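Local coordinates for L-cysteine S-thiosulfotransferase subunit SoxA (Paracoccus denitrificans, PDB 2C1D), which carries covalently bound heme c and, with SoxX, catalyses the oxidative coupling of thiosulfate to a cysteine of the SoxY carrier protein, at residues 204-210 against 258-264. Sequence-based numbering, arbitrary orientation.
With HEC (heme c), chain J.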
loop_
_atom_site.group_PDB
_atom_site.type_symbol
_atom_site.label_atom_id
_atom_site.label_comp_id
_atom_site.label_asym_id
_atom_site.label_seq_id
_atom_site.Cartn_x
_atom_site.Cartn_y
_atom_site.Cartn_z
ATOM N N GLY A 204 -1.177 11.114 -6.702
ATOM C CA GLY A 204 -0.530 12.112 -5.870
ATOM C C GLY A 204 0.989 11.971 -5.739
ATOM O O GLY A 204 1.626 12.820 -5.120
ATOM N N PHE A 205 1.573 10.917 -6.310
ATOM C CA PHE A 205 3.019 10.685 -6.193
ATOM C C PHE A 205 3.787 11.533 -7.216
ATOM O O PHE A 205 3.231 11.894 -8.256
ATOM C CB PHE A 205 3.344 9.189 -6.366
ATOM C CG PHE A 205 3.111 8.379 -5.113
ATOM C CD1 PHE A 205 1.837 8.008 -4.749
ATOM C CD2 PHE A 205 4.163 7.973 -4.323
ATOM C CE1 PHE A 205 1.599 7.273 -3.600
ATOM C CE2 PHE A 205 3.943 7.244 -3.159
ATOM C CZ PHE A 205 2.622 6.888 -2.808
ATOM N N PRO A 206 5.043 11.885 -6.946
ATOM C CA PRO A 206 5.747 11.609 -5.692
ATOM C C PRO A 206 5.170 12.361 -4.476
ATOM O O PRO A 206 4.619 13.460 -4.607
ATOM C CB PRO A 206 7.201 12.094 -5.974
ATOM C CG PRO A 206 7.281 12.360 -7.441
ATOM C CD PRO A 206 5.885 12.607 -7.916
ATOM N N THR A 207 5.340 11.752 -3.310
ATOM C CA THR A 207 4.613 12.088 -2.089
ATOM C C THR A 207 5.527 12.371 -0.927
ATOM O O THR A 207 6.488 11.641 -0.693
ATOM C CB THR A 207 3.722 10.909 -1.740
ATOM O OG1 THR A 207 2.712 10.790 -2.762
ATOM C CG2 THR A 207 2.984 11.125 -0.437
ATOM N N TYR A 208 5.241 13.434 -0.188
ATOM C CA TYR A 208 6.013 13.704 1.015
ATOM C C TYR A 208 5.279 12.976 2.132
ATOM O O TYR A 208 4.110 13.251 2.371
ATOM C CB TYR A 208 6.067 15.200 1.278
ATOM C CG TYR A 208 6.865 15.586 2.498
ATOM C CD1 TYR A 208 6.245 15.693 3.736
ATOM C CD2 TYR A 208 8.215 15.861 2.418
ATOM C CE1 TYR A 208 6.955 16.056 4.874
ATOM C CE2 TYR A 208 8.939 16.233 3.556
ATOM C CZ TYR A 208 8.291 16.320 4.781
ATOM O OH TYR A 208 8.951 16.716 5.908
ATOM N N ARG A 209 5.930 11.997 2.747
ATOM C CA ARG A 209 5.350 11.296 3.892
ATOM C C ARG A 209 5.782 11.961 5.215
ATOM O O ARG A 209 6.972 12.049 5.510
ATOM C CB ARG A 209 5.786 9.835 3.878
ATOM C CG ARG A 209 5.142 9.011 2.766
ATOM C CD ARG A 209 5.191 7.524 3.002
ATOM N NE ARG A 209 4.434 7.199 4.199
ATOM C CZ ARG A 209 4.405 6.024 4.784
ATOM N NH1 ARG A 209 5.072 4.994 4.265
ATOM N NH2 ARG A 209 3.686 5.880 5.886
ATOM N N LEU A 210 4.823 12.413 6.012
ATOM C CA LEU A 210 5.152 13.096 7.279
ATOM C C LEU A 210 5.993 12.228 8.235
ATOM O O LEU A 210 6.861 12.745 8.956
ATOM C CB LEU A 210 3.890 13.615 7.969
ATOM C CG LEU A 210 3.237 14.794 7.242
ATOM C CD1 LEU A 210 1.794 14.954 7.677
ATOM C CD2 LEU A 210 4.029 16.068 7.493
ATOM N N GLU A 258 -1.713 15.480 -8.736
ATOM C CA GLU A 258 -1.577 16.426 -7.621
ATOM C C GLU A 258 -0.269 17.223 -7.679
ATOM O O GLU A 258 -0.189 18.311 -7.096
ATOM C CB GLU A 258 -1.767 15.706 -6.278
ATOM C CG GLU A 258 -3.197 15.171 -6.165
ATOM C CD GLU A 258 -3.543 14.432 -4.885
ATOM O OE1 GLU A 258 -2.927 14.646 -3.819
ATOM O OE2 GLU A 258 -4.509 13.635 -4.936
ATOM N N GLY A 259 0.711 16.716 -8.426
ATOM C CA GLY A 259 2.053 17.281 -8.480
ATOM C C GLY A 259 2.916 16.601 -7.455
ATOM O O GLY A 259 3.533 15.590 -7.740
ATOM N N VAL A 260 2.956 17.158 -6.250
ATOM C CA VAL A 260 3.581 16.492 -5.113
ATOM C C VAL A 260 2.628 16.560 -3.932
ATOM O O VAL A 260 2.272 17.648 -3.467
ATOM C CB VAL A 260 4.975 17.091 -4.707
ATOM C CG1 VAL A 260 6.078 16.618 -5.641
ATOM C CG2 VAL A 260 4.941 18.627 -4.603
ATOM N N SER A 261 2.182 15.394 -3.469
ATOM C CA SER A 261 1.136 15.329 -2.472
ATOM C C SER A 261 1.740 15.235 -1.081
ATOM O O SER A 261 2.940 15.042 -0.942
ATOM C CB SER A 261 0.206 14.146 -2.736
ATOM O OG SER A 261 0.796 12.933 -2.358
ATOM N N VAL A 262 0.907 15.430 -0.061
ATOM C CA VAL A 262 1.324 15.218 1.338
ATOM C C VAL A 262 0.425 14.170 1.978
ATOM O O VAL A 262 -0.803 14.253 1.892
ATOM C CB VAL A 262 1.256 16.519 2.173
ATOM C CG1 VAL A 262 1.778 16.284 3.575
ATOM C CG2 VAL A 262 2.071 17.629 1.479
ATOM N N ARG A 263 1.056 13.181 2.597
ATOM C CA ARG A 263 0.363 12.070 3.267
ATOM C C ARG A 263 1.075 11.795 4.601
ATOM O O ARG A 263 2.134 12.387 4.854
ATOM C CB ARG A 263 0.403 10.827 2.357
ATOM C CG ARG A 263 -0.256 11.025 0.998
ATOM C CD ARG A 263 -1.763 10.997 1.033
ATOM N NE ARG A 263 -2.338 11.108 -0.301
ATOM C CZ ARG A 263 -2.587 12.255 -0.925
ATOM N NH1 ARG A 263 -3.066 12.222 -2.157
ATOM N NH2 ARG A 263 -2.356 13.429 -0.333
ATOM N N HIS A 264 0.513 10.928 5.458
ATOM C CA HIS A 264 1.218 10.461 6.681
ATOM C C HIS A 264 2.420 9.617 6.267
ATOM O O HIS A 264 2.401 8.861 5.308
ATOM C CB HIS A 264 0.287 9.663 7.638
ATOM C CG HIS A 264 1.005 8.833 8.686
ATOM N ND1 HIS A 264 0.559 8.739 9.993
ATOM C CD2 HIS A 264 2.081 7.999 8.607
ATOM C CE1 HIS A 264 1.347 7.919 10.675
ATOM N NE2 HIS A 264 2.282 7.460 9.860
ATOM O OXT HIS A 264 3.489 9.646 6.861
HETATM FE FE HEC J . -1.316 -0.058 0.545
HETATM C CHA HEC J . -1.071 3.232 1.434
HETATM C CHB HEC J . -0.630 0.861 -2.724
HETATM C CHC HEC J . -1.396 -3.308 -0.365
HETATM C CHD HEC J . -2.478 -0.886 3.628
HETATM N NA HEC J . -0.927 1.744 -0.462
HETATM C C1A HEC J . -0.876 2.980 0.113
HETATM C C2A HEC J . -0.606 3.946 -0.918
HETATM C C3A HEC J . -0.480 3.268 -2.079
HETATM C C4A HEC J . -0.688 1.874 -1.806
HETATM C CMA HEC J . -0.170 3.828 -3.465
HETATM C CAA HEC J . -0.479 5.477 -0.722
HETATM C CBA HEC J . -1.803 6.143 -1.138
HETATM C CGA HEC J . -1.714 7.661 -1.038
HETATM O O1A HEC J . -2.729 8.326 -1.347
HETATM O O2A HEC J . -0.640 8.216 -0.629
HETATM N NB HEC J . -1.067 -1.016 -1.174
HETATM C C1B HEC J . -0.739 -0.481 -2.410
HETATM C C2B HEC J . -0.467 -1.556 -3.313
HETATM C C3B HEC J . -0.691 -2.701 -2.678
HETATM C C4B HEC J . -1.038 -2.384 -1.321
HETATM C CMB HEC J . -0.104 -1.373 -4.788
HETATM C CAB HEC J . -0.530 -4.120 -3.265
HETATM C CBB HEC J . 0.755 -4.338 -3.680
HETATM N NC HEC J . -1.858 -1.798 1.474
HETATM C C1C HEC J . -1.838 -3.032 0.903
HETATM C C2C HEC J . -2.250 -4.014 1.887
HETATM C C3C HEC J . -2.562 -3.344 3.013
HETATM C C4C HEC J . -2.317 -1.933 2.738
HETATM C CMC HEC J . -2.311 -5.523 1.563
HETATM C CAC HEC J . -3.092 -3.803 4.414
HETATM C CBC HEC J . -2.663 -4.888 5.074
HETATM N ND HEC J . -1.691 0.974 2.222
HETATM C C1D HEC J . -2.170 0.421 3.413
HETATM C C2D HEC J . -2.289 1.457 4.420
HETATM C C3D HEC J . -1.838 2.725 3.735
HETATM C C4D HEC J . -1.493 2.334 2.387
HETATM C CMD HEC J . -2.764 1.326 5.878
HETATM C CAD HEC J . -1.805 4.157 4.323
HETATM C CBD HEC J . -3.246 4.701 4.321
HETATM C CGD HEC J . -3.759 5.003 2.927
HETATM O O1D HEC J . -4.401 4.156 2.268
HETATM O O2D HEC J . -3.552 6.110 2.425
#
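A parallel strand pair beside a heme c propionate joins 204-210 to the C-terminal residues 258-264, with Thr207, Tyr208 and Arg209 bridged to Ser261, Val262 and Arg263. Tyr208 takes both central backbone bonds, its N to Ser261 O (2.9 Å) and its O from Arg263 N (3.1 Å). Ser261 OG donates to Gly204 O from above the carbonyl plane (2.9 Å). Arg263 bends at chi2 (-77°), and its side chain crosses that of Thr207 at about a right angle, CG 3.5 Å from Thr207 CG2. Near the guanidinium plane, NE reaches heme O1A (3.0 Å, N-H...O 164°), NH1 forms a salt bridge to Glu258 OE1 (2.9 Å) and NH2 bonds Val262 O; NH2 also pairs with Glu50, and Glu258 OE2 with Ser37 OG. A leucine in its place would probably leave the propionate and Glu258 OE1 without this positive partner. Thr207 OG1 sits over one face of the Phe205 ring. At the chain end, Arg209 NE meets a lone pair of His264 O in plane (2.9 Å). Strand 207-209 is central in a three-stranded mixed sheet, with antiparallel 214-216 along its other edge; Pro206 and Val260 pack on helix 132-143, and Tyr208 and Val260 on helix 59-70.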